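Local coordinates for uncharacterized protein YmzC (Bacillus subtilis, PDB 3KVP) that is of unknown function but is made with a signal sequence and is probably exported, its modelled part folding as a small antiparallel sheet followed by a helix, at residues 32-37 with 41-46. Residues are numbered along the deposited sequence; the frame is centred on the assembly and turned at random.
Sequences FGVMED and KIYEYN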
loop_
_atom_site.group_PDB
_atom_site.type_symbol
_atom_site.label_atom_id
_atom_site.label_comp_id
_atom_site.label_asym_id
_atom_site.label_seq_id
_atom_site.Cartn_x
_atom_site.Cartn_y
_atom_site.Cartn_z
ATOM N N PHE D 32 8.762 -5.448 -4.878
ATOM C CA PHE D 32 8.116 -4.306 -4.249
ATOM C C PHE D 32 8.969 -3.081 -4.505
ATOM O O PHE D 32 10.141 -3.199 -4.882
ATOM C CB PHE D 32 7.946 -4.498 -2.743
ATOM C CG PHE D 32 9.242 -4.779 -1.991
ATOM C CD1 PHE D 32 9.953 -3.755 -1.377
ATOM C CD2 PHE D 32 9.719 -6.076 -1.857
ATOM C CE1 PHE D 32 11.135 -4.011 -0.652
ATOM C CE2 PHE D 32 10.894 -6.337 -1.143
ATOM C CZ PHE D 32 11.600 -5.298 -0.537
ATOM N N GLY D 33 8.383 -1.910 -4.296
ATOM C CA GLY D 33 9.109 -0.673 -4.493
ATOM C C GLY D 33 8.985 0.285 -3.325
ATOM O O GLY D 33 7.990 0.307 -2.597
ATOM N N VAL D 34 10.015 1.088 -3.139
ATOM C CA VAL D 34 9.957 2.134 -2.152
ATOM C C VAL D 34 10.190 3.448 -2.862
ATOM O O VAL D 34 10.969 3.535 -3.808
ATOM C CB VAL D 34 11.018 1.956 -1.084
ATOM C CG1 VAL D 34 10.847 3.015 -0.019
ATOM C CG2 VAL D 34 10.918 0.569 -0.477
HETATM N N MSE D 35 9.488 4.472 -2.420
HETATM C CA MSE D 35 9.730 5.805 -2.913
HETATM C C MSE D 35 10.106 6.637 -1.706
HETATM O O MSE D 35 9.313 6.770 -0.774
HETATM C CB MSE D 35 8.469 6.341 -3.566
HETATM C CG MSE D 35 8.728 7.060 -4.879
HETATM SE SE MSE D 35 9.228 8.944 -4.705
HETATM C CE MSE D 35 9.706 9.251 -6.570
ATOM N N GLU D 36 11.323 7.169 -1.704
ATOM C CA GLU D 36 11.792 7.978 -0.583
ATOM C C GLU D 36 12.751 9.064 -1.051
ATOM O O GLU D 36 13.695 8.793 -1.801
ATOM C CB GLU D 36 12.469 7.095 0.452
ATOM C CG GLU D 36 12.712 7.786 1.761
ATOM C CD GLU D 36 13.522 6.924 2.700
ATOM O OE1 GLU D 36 14.410 6.188 2.212
ATOM O OE2 GLU D 36 13.272 6.977 3.923
ATOM N N ASP D 37 12.514 10.289 -0.584
ATOM C CA ASP D 37 13.122 11.464 -1.191
ATOM C C ASP D 37 12.688 11.522 -2.650
ATOM O O ASP D 37 11.504 11.340 -2.965
ATOM C CB ASP D 37 14.639 11.404 -1.085
ATOM C CG ASP D 37 15.134 11.759 0.303
ATOM O OD1 ASP D 37 14.369 12.402 1.060
ATOM O OD2 ASP D 37 16.286 11.402 0.637
ATOM N N LYS D 41 13.137 2.978 -5.609
ATOM C CA LYS D 41 13.991 1.803 -5.485
ATOM C C LYS D 41 13.134 0.567 -5.678
ATOM O O LYS D 41 12.100 0.434 -5.025
ATOM C CB LYS D 41 14.581 1.734 -4.089
ATOM C CG LYS D 41 15.430 2.901 -3.667
ATOM C CD LYS D 41 15.712 2.811 -2.175
ATOM C CE LYS D 41 16.089 4.160 -1.603
ATOM N NZ LYS D 41 15.812 4.223 -0.140
ATOM N N ILE D 42 13.541 -0.337 -6.565
ATOM C CA ILE D 42 12.799 -1.591 -6.736
ATOM C C ILE D 42 13.555 -2.784 -6.156
ATOM O O ILE D 42 14.773 -2.933 -6.342
ATOM C CB ILE D 42 12.370 -1.858 -8.189
ATOM C CG1 ILE D 42 11.161 -0.993 -8.551
ATOM C CG2 ILE D 42 11.932 -3.290 -8.350
ATOM C CD1 ILE D 42 11.517 0.354 -8.933
ATOM N N TYR D 43 12.815 -3.612 -5.425
ATOM C CA TYR D 43 13.383 -4.726 -4.696
ATOM C C TYR D 43 12.720 -6.017 -5.102
ATOM O O TYR D 43 11.631 -6.008 -5.694
ATOM C CB TYR D 43 13.136 -4.551 -3.210
ATOM C CG TYR D 43 13.801 -3.363 -2.593
ATOM C CD1 TYR D 43 13.161 -2.127 -2.560
ATOM C CD2 TYR D 43 15.068 -3.468 -2.018
ATOM C CE1 TYR D 43 13.758 -1.031 -1.974
ATOM C CE2 TYR D 43 15.684 -2.360 -1.426
ATOM C CZ TYR D 43 15.015 -1.148 -1.411
ATOM O OH TYR D 43 15.589 -0.042 -0.837
ATOM N N GLU D 44 13.375 -7.126 -4.756
ATOM C CA GLU D 44 12.795 -8.455 -4.890
ATOM C C GLU D 44 12.976 -9.226 -3.603
ATOM O O GLU D 44 14.063 -9.241 -3.035
ATOM C CB GLU D 44 13.443 -9.244 -6.025
ATOM C CG GLU D 44 12.718 -10.568 -6.298
ATOM C CD GLU D 44 13.322 -11.382 -7.447
ATOM O OE1 GLU D 44 14.416 -11.019 -7.940
ATOM O OE2 GLU D 44 12.697 -12.392 -7.850
ATOM N N TYR D 45 11.913 -9.858 -3.127
ATOM C CA TYR D 45 12.068 -10.805 -2.035
ATOM C C TYR D 45 12.056 -12.242 -2.562
ATOM O O TYR D 45 11.089 -12.674 -3.197
ATOM C CB TYR D 45 10.982 -10.622 -0.985
ATOM C CG TYR D 45 11.034 -11.691 0.087
ATOM C CD1 TYR D 45 12.138 -11.820 0.912
ATOM C CD2 TYR D 45 9.988 -12.582 0.255
ATOM C CE1 TYR D 45 12.198 -12.802 1.894
ATOM C CE2 TYR D 45 10.028 -13.561 1.229
ATOM C CZ TYR D 45 11.132 -13.665 2.048
ATOM O OH TYR D 45 11.167 -14.643 3.009
ATOM N N ASN D 46 13.129 -12.987 -2.321
ATOM C CA ASN D 46 13.139 -14.382 -2.734
ATOM C C ASN D 46 12.796 -15.295 -1.572
ATOM O O ASN D 46 13.643 -15.594 -0.725
ATOM C CB ASN D 46 14.482 -14.764 -3.331
ATOM C CG ASN D 46 14.493 -16.178 -3.880
ATOM O OD1 ASN D 46 13.643 -17.008 -3.548
ATOM N ND2 ASN D 46 15.466 -16.458 -4.728
#
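Phe32 CG lies between its backbone N and carbonyl carbon (chi1 56°), which brings the end of the ring toward Tyr43 on the neighbouring strand. Tyr43 CG is anti to its carbonyl carbon (chi1 -64°), and Tyr43 CB comes to lie over one face of the Phe32 ring. This is a CH-pi arrangement, though the approach is modelled too tight for its exact distance to be trusted. The two ring planes are nearly parallel, at 10°, but slid apart, and they barely overlap. On the same face of the sheet, Val34 CG2 lies 3.6 Å from Tyr43 CE1.

Four backbone hydrogen bonds join the strands. Tyr43 N to Phe32 O is 2.8 Å. Phe32 N returns the bond to Tyr43 O at 3.0 Å. Val34 and Lys41 form the second hydrogen-bonded pair: Val34 N to Lys41 O and Lys41 N to Val34 O are both 2.9 Å. Between them Gly33 and Ile42 make a non-hydrogen-bonded pair. Here Gly33 CA approaches Lys41 O at 3.2 Å in a CA-H...O contact.

Toward the turn, the extended chains of Glu36 and Lys41 form a weak salt bridge, with Glu36 OE1 3.4 Å from Lys41 NZ. The stronger partner of Lys41 NZ is Asp60 of the second subunit, which is also hydrogen-bonded to Tyr43 OH. Phe32 stacks on Phe25 of that subunit. An alanine in place of Phe32 would probably open a gap beside Tyr43 CB and leave Phe25 of the second subunit without its stacking partner. The face carrying Phe32, Val34 and Tyr43 is thus buried in the assembly. The arrangement is an antiparallel beta hairpin, the central strand pair of a four-stranded meander.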